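Local coordinates for protein pyruvate kinase (Pseudomonas aeruginosa, PDB 6QXL) that probably catalyses the last step of glycolysis, transferring phosphate from phosphoenolpyruvate to ADP to give pyruvate and ATP, at residues V306-A312 / A416-G420. Residues are numbered along the deposited sequence.
Sequences VLDYTDA and AMFRG
Arg419 NH1 donates two hydrogen bonds, to Val306 O (2.9 Å, N-H...O 166°) and Thr310 O (3.1 Å, 163°), thereby bridging a Schellman motif that ends helix 296-307 of the TIM barrel. Tyr309, at phi/psi 72/42, is the first residue to leave helical angles, and its N bonds to the same Val306 O at 2.9 Å. A third bond, Arg419 N to Asp311 OD2 (3.0 Å, 168°), lies where the backbones come closest, Asp311 CA to Arg419 CA 4.6 Å; OD2 also forms a salt bridge with Arg395.

The Arg419 side chain is extended (chi1 to chi3 all t), carrying its guanidinium flat onto Tyr309: planes 13° apart and CZ 3.7 Å from the ring centroid, 16° off the normal, a cation-pi stack. Tyr309 OH is tied to Ser398 N and Ser345 O.

Thus the turn before the last barrel strand, 312-315, joins segment 416-420, the end of a 3-10 turn and the loop into edge strand 421-425 of the C-terminal alpha/beta domain, a buried interdomain junction. Lys7, first residue of barrel strand 7-11, donates hydrogen bonds through NZ to Ala416 O and Phe418 O. In the surrounding packing, Val306 CG1 lies 3.7 Å from Arg419 NH2, and Ala312 CB meets Met417 CG at 4.4 Å.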
ATOM      1  N   VAL A 306      22.838  -8.675   2.423  1.00 33.22           N
ATOM      2  CA  VAL A 306      22.040  -9.065   3.568  1.00 36.04           C
ATOM      3  C   VAL A 306      20.660  -8.414   3.509  1.00 36.87           C
ATOM      4  O   VAL A 306      19.645  -9.073   3.775  1.00 41.56           O
ATOM      5  CB  VAL A 306      22.761  -8.733   4.880  1.00 37.16           C
ATOM      6  CG1 VAL A 306      21.856  -8.981   6.075  1.00 38.16           C
ATOM      7  CG2 VAL A 306      24.039  -9.578   5.004  1.00 37.19           C
ATOM      8  N   LEU A 307      20.594  -7.143   3.139  1.00 36.28           N
ATOM      9  CA  LEU A 307      19.303  -6.473   3.001  1.00 34.78           C
ATOM     10  C   LEU A 307      18.510  -6.990   1.804  1.00 38.61           C
ATOM     11  O   LEU A 307      17.289  -7.050   1.888  1.00 42.53           O
ATOM     12  CB  LEU A 307      19.474  -4.980   2.919  1.00 31.85           C
ATOM     13  CG  LEU A 307      20.179  -4.312   4.099  1.00 34.52           C
ATOM     14  CD1 LEU A 307      20.305  -2.828   3.879  1.00 34.58           C
ATOM     15  CD2 LEU A 307      19.525  -4.578   5.432  1.00 34.76           C
ATOM     16  N   ASP A 308      19.180  -7.429   0.734  1.00 37.63           N
ATOM     17  CA  ASP A 308      18.478  -8.129  -0.353  1.00 36.97           C
ATOM     18  C   ASP A 308      17.879  -9.472   0.121  1.00 39.23           C
ATOM     19  O   ASP A 308      17.127 -10.104  -0.620  1.00 33.00           O
ATOM     20  CB  ASP A 308      19.398  -8.415  -1.549  1.00 39.30           C
ATOM     21  CG  ASP A 308      20.036  -7.160  -2.175  1.00 45.52           C
ATOM     22  OD1 ASP A 308      19.368  -6.092  -2.203  1.00 61.88           O
ATOM     23  OD2 ASP A 308      21.218  -7.236  -2.637  1.00 48.84           O
ATOM     24  N   TYR A 309      18.243  -9.910   1.334  1.00 36.56           N
ATOM     25  CA  TYR A 309      17.768 -11.161   1.932  1.00 38.40           C
ATOM     26  C   TYR A 309      18.359 -12.417   1.280  1.00 39.01           C
ATOM     27  O   TYR A 309      17.681 -13.422   1.079  1.00 38.54           O
ATOM     28  CB  TYR A 309      16.214 -11.234   2.049  1.00 39.22           C
ATOM     29  CG  TYR A 309      15.814 -11.552   3.457  1.00 38.53           C
ATOM     30  CD1 TYR A 309      15.877 -10.554   4.448  1.00 39.40           C
ATOM     31  CD2 TYR A 309      15.458 -12.848   3.838  1.00 38.05           C
ATOM     32  CE1 TYR A 309      15.552 -10.835   5.762  1.00 39.28           C
ATOM     33  CE2 TYR A 309      15.126 -13.133   5.159  1.00 37.54           C
ATOM     34  CZ  TYR A 309      15.182 -12.125   6.112  1.00 39.48           C
ATOM     35  OH  TYR A 309      14.879 -12.399   7.419  1.00 43.18           O
ATOM     36  N   THR A 310      19.647 -12.356   0.990  1.00 37.47           N
ATOM     37  CA  THR A 310      20.406 -13.533   0.614  1.00 33.89           C
ATOM     38  C   THR A 310      20.477 -14.479   1.811  1.00 34.50           C
ATOM     39  O   THR A 310      20.456 -14.044   2.968  1.00 32.80           O
ATOM     40  CB  THR A 310      21.834 -13.132   0.143  1.00 33.31           C
ATOM     41  OG1 THR A 310      22.416 -14.192  -0.627  1.00 32.91           O
ATOM     42  CG2 THR A 310      22.746 -12.768   1.290  1.00 30.86           C
ATOM     43  N   ASP A 311      20.572 -15.770   1.535  1.00 35.04           N
ATOM     44  CA  ASP A 311      20.763 -16.741   2.601  1.00 35.49           C
ATOM     45  C   ASP A 311      22.199 -16.714   3.091  1.00 39.73           C
ATOM     46  O   ASP A 311      22.458 -16.797   4.289  1.00 41.31           O
ATOM     47  CB  ASP A 311      20.462 -18.160   2.167  1.00 36.42           C
ATOM     48  CG  ASP A 311      18.990 -18.468   2.137  1.00 41.79           C
ATOM     49  OD1 ASP A 311      18.254 -18.094   1.176  1.00 42.91           O
ATOM     50  OD2 ASP A 311      18.603 -19.208   3.089  1.00 41.08           O
ATOM     51  N   ALA A 312      23.130 -16.632   2.147  1.00 41.32           N
ATOM     52  CA  ALA A 312      24.532 -16.690   2.485  1.00 40.22           C
ATOM     53  C   ALA A 312      25.351 -15.786   1.593  1.00 41.06           C
ATOM     54  O   ALA A 312      24.972 -15.482   0.469  1.00 37.51           O
ATOM     55  CB  ALA A 312      25.043 -18.116   2.381  1.00 35.63           C
ATOM     56  N   ALA A 416      22.586 -25.703   7.658  1.00 36.36           N
ATOM     57  CA  ALA A 416      23.630 -24.723   7.944  1.00 37.57           C
ATOM     58  C   ALA A 416      23.667 -23.564   6.933  1.00 31.82           C
ATOM     59  O   ALA A 416      24.064 -22.467   7.282  1.00 28.73           O
ATOM     60  CB  ALA A 416      24.991 -25.400   8.033  1.00 38.81           C
ATOM     61  N   MET A 417      23.237 -23.812   5.708  1.00 31.43           N
ATOM     62  CA  MET A 417      23.146 -22.761   4.719  1.00 38.92           C
ATOM     63  C   MET A 417      21.829 -21.963   4.727  1.00 41.28           C
ATOM     64  O   MET A 417      21.714 -21.001   3.979  1.00 45.77           O
ATOM     65  CB  MET A 417      23.366 -23.326   3.317  1.00 43.50           C
ATOM     66  CG  MET A 417      24.051 -22.354   2.348  1.00 41.92           C
ATOM     67  SD  MET A 417      24.100 -23.096   0.706  1.00 47.55           S
ATOM     68  CE  MET A 417      25.576 -24.024   0.831  1.00 47.99           C
ATOM     69  N   PHE A 418      20.858 -22.328   5.565  1.00 38.25           N
ATOM     70  CA  PHE A 418      19.561 -21.656   5.594  1.00 35.37           C
ATOM     71  C   PHE A 418      19.642 -20.425   6.494  1.00 35.75           C
ATOM     72  O   PHE A 418      20.011 -20.526   7.656  1.00 41.99           O
ATOM     73  CB  PHE A 418      18.466 -22.568   6.156  1.00 36.66           C
ATOM     74  CG  PHE A 418      18.149 -23.796   5.336  1.00 35.56           C
ATOM     75  CD1 PHE A 418      18.844 -24.140   4.191  1.00 33.69           C
ATOM     76  CD2 PHE A 418      17.125 -24.629   5.752  1.00 35.50           C
ATOM     77  CE1 PHE A 418      18.515 -25.279   3.471  1.00 33.03           C
ATOM     78  CE2 PHE A 418      16.798 -25.778   5.045  1.00 36.31           C
ATOM     79  CZ  PHE A 418      17.498 -26.098   3.895  1.00 34.44           C
ATOM     80  N   ARG A 419      19.248 -19.270   5.986  1.00 34.80           N
ATOM     81  CA  ARG A 419      19.313 -18.069   6.783  1.00 36.76           C
ATOM     82  C   ARG A 419      18.429 -18.177   8.029  1.00 36.75           C
ATOM     83  O   ARG A 419      17.255 -18.501   7.929  1.00 36.91           O
ATOM     84  CB  ARG A 419      18.883 -16.842   5.975  1.00 37.25           C
ATOM     85  CG  ARG A 419      18.933 -15.536   6.770  1.00 34.43           C
ATOM     86  CD  ARG A 419      18.773 -14.358   5.851  1.00 34.08           C
ATOM     87  NE  ARG A 419      18.610 -13.099   6.589  1.00 38.86           N
ATOM     88  CZ  ARG A 419      18.921 -11.899   6.115  1.00 35.30           C
ATOM     89  NH1 ARG A 419      19.434 -11.781   4.895  1.00 40.81           N
ATOM     90  NH2 ARG A 419      18.735 -10.824   6.862  1.00 34.11           N
ATOM     91  N   GLY A 420      19.010 -17.875   9.189  1.00 34.20           N
ATOM     92  CA  GLY A 420      18.277 -17.803  10.443  1.00 34.63           C
ATOM     93  C   GLY A 420      18.017 -19.159  11.119  1.00 35.81           C
ATOM     94  O   GLY A 420      17.380 -19.185  12.166  1.00 38.28           O
TER